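TetR family transcription regulator (Marinobacter aquaeolei, PDB 3PAS) probably binds regulatory DNA through an N-terminal helix-turn-helix and so controls transcription, as TetR-family regulators generally do. Local coordinates at residues B[60-69]-B[119-127]. Numbering follows the deposited sequence.
Sequences FYYVSDQVID and IQARNESRA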
# COMPACT_ATOMS: atom_id res chain seq x y z
N PHE B 60 17.01 -6.64 -9.62
CA PHE B 60 15.78 -5.91 -9.91
C PHE B 60 15.28 -6.28 -11.32
O PHE B 60 14.08 -6.58 -11.51
CB PHE B 60 15.96 -4.42 -9.76
CG PHE B 60 14.71 -3.65 -10.02
CD1 PHE B 60 13.70 -3.68 -9.14
CD2 PHE B 60 14.54 -2.97 -11.21
CE1 PHE B 60 12.50 -2.98 -9.38
CE2 PHE B 60 13.37 -2.26 -11.44
CZ PHE B 60 12.37 -2.28 -10.55
N TYR B 61 16.18 -6.31 -12.29
CA TYR B 61 15.80 -6.70 -13.65
C TYR B 61 15.38 -8.14 -13.80
O TYR B 61 14.48 -8.46 -14.59
CB TYR B 61 16.91 -6.39 -14.64
CG TYR B 61 17.13 -4.93 -14.87
CD1 TYR B 61 16.05 -4.05 -14.97
CD2 TYR B 61 18.40 -4.42 -15.10
CE1 TYR B 61 16.23 -2.70 -15.22
CE2 TYR B 61 18.59 -3.06 -15.36
CZ TYR B 61 17.49 -2.21 -15.42
OH TYR B 61 17.66 -0.87 -15.67
N TYR B 62 16.04 -9.03 -13.07
CA TYR B 62 15.64 -10.42 -13.03
C TYR B 62 14.20 -10.57 -12.47
O TYR B 62 13.35 -11.29 -13.03
CB TYR B 62 16.63 -11.17 -12.14
CG TYR B 62 16.22 -12.56 -11.74
CD1 TYR B 62 16.34 -13.61 -12.62
CD2 TYR B 62 15.77 -12.83 -10.45
CE1 TYR B 62 16.01 -14.90 -12.24
CE2 TYR B 62 15.44 -14.11 -10.08
CZ TYR B 62 15.57 -15.15 -11.00
OH TYR B 62 15.23 -16.47 -10.67
N VAL B 63 13.93 -9.89 -11.36
CA VAL B 63 12.62 -9.97 -10.71
C VAL B 63 11.54 -9.37 -11.67
O VAL B 63 10.53 -10.00 -12.00
CB VAL B 63 12.67 -9.27 -9.34
CG1 VAL B 63 11.28 -9.04 -8.81
CG2 VAL B 63 13.55 -10.08 -8.31
N SER B 64 11.82 -8.17 -12.16
CA SER B 64 10.93 -7.45 -13.07
C SER B 64 10.70 -8.23 -14.37
O SER B 64 9.56 -8.37 -14.84
CB SER B 64 11.48 -6.05 -13.38
OG SER B 64 11.66 -5.30 -12.19
N ASP B 65 11.76 -8.75 -14.97
CA ASP B 65 11.61 -9.56 -16.19
C ASP B 65 10.78 -10.81 -16.02
O ASP B 65 9.93 -11.12 -16.86
CB ASP B 65 12.96 -9.91 -16.79
CG ASP B 65 13.70 -8.67 -17.28
OD1 ASP B 65 13.07 -7.59 -17.29
OD2 ASP B 65 14.88 -8.78 -17.60
N GLN B 66 11.04 -11.56 -14.96
CA GLN B 66 10.24 -12.74 -14.65
C GLN B 66 8.76 -12.39 -14.59
O GLN B 66 7.93 -13.08 -15.21
CB GLN B 66 10.62 -13.30 -13.29
CG GLN B 66 11.82 -14.15 -13.41
CD GLN B 66 11.97 -14.96 -12.24
OE1 GLN B 66 11.24 -15.95 -12.07
NE2 GLN B 66 12.89 -14.56 -11.36
N VAL B 67 8.43 -11.37 -13.80
CA VAL B 67 7.06 -10.97 -13.62
C VAL B 67 6.43 -10.35 -14.87
O VAL B 67 5.32 -10.72 -15.23
CB VAL B 67 6.86 -10.02 -12.42
CG1 VAL B 67 5.45 -9.47 -12.41
CG2 VAL B 67 7.18 -10.76 -11.10
N ILE B 68 7.11 -9.38 -15.48
CA ILE B 68 6.58 -8.70 -16.69
C ILE B 68 6.36 -9.71 -17.81
O ILE B 68 5.31 -9.72 -18.46
CB ILE B 68 7.53 -7.59 -17.18
CG1 ILE B 68 7.53 -6.46 -16.14
CG2 ILE B 68 7.16 -7.13 -18.61
CD1 ILE B 68 8.56 -5.37 -16.38
N ASP B 69 7.36 -10.57 -18.06
CA ASP B 69 7.21 -11.55 -19.14
C ASP B 69 6.03 -12.52 -18.96
O ASP B 69 5.33 -12.83 -19.94
CB ASP B 69 8.49 -12.33 -19.36
CG ASP B 69 9.64 -11.44 -19.80
OD1 ASP B 69 9.40 -10.27 -20.18
OD2 ASP B 69 10.80 -11.90 -19.71
N ILE B 119 15.49 3.49 -14.94
CA ILE B 119 15.17 2.09 -14.63
C ILE B 119 13.66 1.85 -14.90
O ILE B 119 13.29 0.91 -15.59
CB ILE B 119 15.58 1.71 -13.22
CG1 ILE B 119 17.12 1.77 -13.09
CG2 ILE B 119 15.05 0.29 -12.85
CD1 ILE B 119 17.62 1.72 -11.67
N GLN B 120 12.85 2.75 -14.35
CA GLN B 120 11.40 2.83 -14.57
C GLN B 120 11.08 2.75 -16.04
O GLN B 120 10.32 1.89 -16.44
CB GLN B 120 10.89 4.17 -14.06
CG GLN B 120 9.43 4.48 -14.37
CD GLN B 120 8.59 4.42 -13.14
OE1 GLN B 120 8.73 3.51 -12.31
NE2 GLN B 120 7.71 5.40 -13.00
N ALA B 121 11.72 3.60 -16.84
CA ALA B 121 11.51 3.66 -18.28
C ALA B 121 11.85 2.33 -18.94
O ALA B 121 11.10 1.86 -19.84
CB ALA B 121 12.35 4.79 -18.93
N ARG B 122 12.95 1.70 -18.50
CA ARG B 122 13.34 0.40 -19.06
C ARG B 122 12.23 -0.67 -18.82
O ARG B 122 11.92 -1.46 -19.70
CB ARG B 122 14.68 -0.05 -18.49
CG ARG B 122 15.24 -1.39 -19.04
CD ARG B 122 14.62 -2.60 -18.30
NE ARG B 122 15.38 -3.83 -18.48
CZ ARG B 122 15.01 -5.04 -18.07
NH1 ARG B 122 13.85 -5.22 -17.45
NH2 ARG B 122 15.80 -6.08 -18.30
N ASN B 123 11.69 -0.72 -17.61
CA ASN B 123 10.57 -1.64 -17.32
C ASN B 123 9.28 -1.30 -18.13
O ASN B 123 8.60 -2.20 -18.64
CB ASN B 123 10.27 -1.62 -15.83
CG ASN B 123 11.16 -2.61 -15.04
OD1 ASN B 123 12.02 -3.25 -15.61
ND2 ASN B 123 10.88 -2.76 -13.74
N GLU B 124 8.96 -0.02 -18.24
CA GLU B 124 7.80 0.43 -19.07
C GLU B 124 8.00 0.01 -20.53
O GLU B 124 7.06 -0.46 -21.21
CB GLU B 124 7.58 1.94 -18.91
CG GLU B 124 7.10 2.29 -17.49
CD GLU B 124 6.88 3.80 -17.22
OE1 GLU B 124 7.41 4.65 -17.95
OE2 GLU B 124 6.19 4.11 -16.23
N SER B 125 9.23 0.15 -21.02
CA SER B 125 9.59 -0.32 -22.33
C SER B 125 9.39 -1.82 -22.56
O SER B 125 8.87 -2.24 -23.59
CB SER B 125 11.03 0.05 -22.63
OG SER B 125 11.31 -0.28 -23.95
N ARG B 126 9.84 -2.65 -21.61
CA ARG B 126 9.64 -4.10 -21.74
C ARG B 126 8.13 -4.44 -21.71
O ARG B 126 7.64 -5.35 -22.42
CB ARG B 126 10.31 -4.83 -20.59
CG ARG B 126 10.43 -6.33 -20.84
CD ARG B 126 11.30 -6.94 -19.81
NE ARG B 126 11.59 -8.34 -20.07
CZ ARG B 126 12.70 -8.81 -20.64
NH1 ARG B 126 13.67 -8.03 -21.09
NH2 ARG B 126 12.83 -10.12 -20.78
N ALA B 127 7.39 -3.67 -20.92
CA ALA B 127 5.93 -3.83 -20.82
C ALA B 127 5.10 -3.02 -21.86
O ALA B 127 3.88 -2.90 -21.73
CB ALA B 127 5.48 -3.49 -19.42
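Two arginines of helix 117-126 close on OD1 of Asp65. Arg122 grips the carboxylate end-on, NH1 to OD1 at 2.5 Å and NH2 to OD2 at 2.9 Å, both on syn lone pairs, with carboxylate and guanidinium nearly coplanar. Arg126 instead lays its guanidinium over the flat of the same carboxylate; its NE is 3.2 Å from Asp65 OD1, a meeting of charges in which no N-H points at the oxygen. Those N-H groups serve Asp69, one turn on, side-on: NE to OD1 and NH2 to OD2, each 2.9 Å, the second almost straight at 175°. The chain of Arg126, extended from CG to NE, carries its guanidinium across to Asp69.

Arg122, bent at chi2 (-83°), turns its guanidinium onto one face of Tyr61, an off-centre cation-pi stack. A tyrosine suits this position, since its ring carries the cation while its outer end reaches Ile119. Nearer the core, the short amide of Asn123 fits as a knob among Phe60, Tyr61, Ser64 and Ile68. Its ND2 donates to Ser64 OG (3.1 Å), whose hydroxyl in turn donates to Phe60 O, and its OD1 receives Arg122 NH1 at 3.3 Å. Phe60 packs on Ile119 CG2 and stacks on Phe109 of helix 100-110, while Ile68 touches Ala127.

Segments 60-69 and 119-126 run within 25° of parallel. In TetR-family regulators the helix after the helix-turn-helix links the DNA-binding and C-terminal domains; here helix 52-76, whose Tyr62 touches helix 5-24, is tied to the C-terminal part. Two aspartates facing two arginines offset one another's charge, which would probably keep both aspartates ionised.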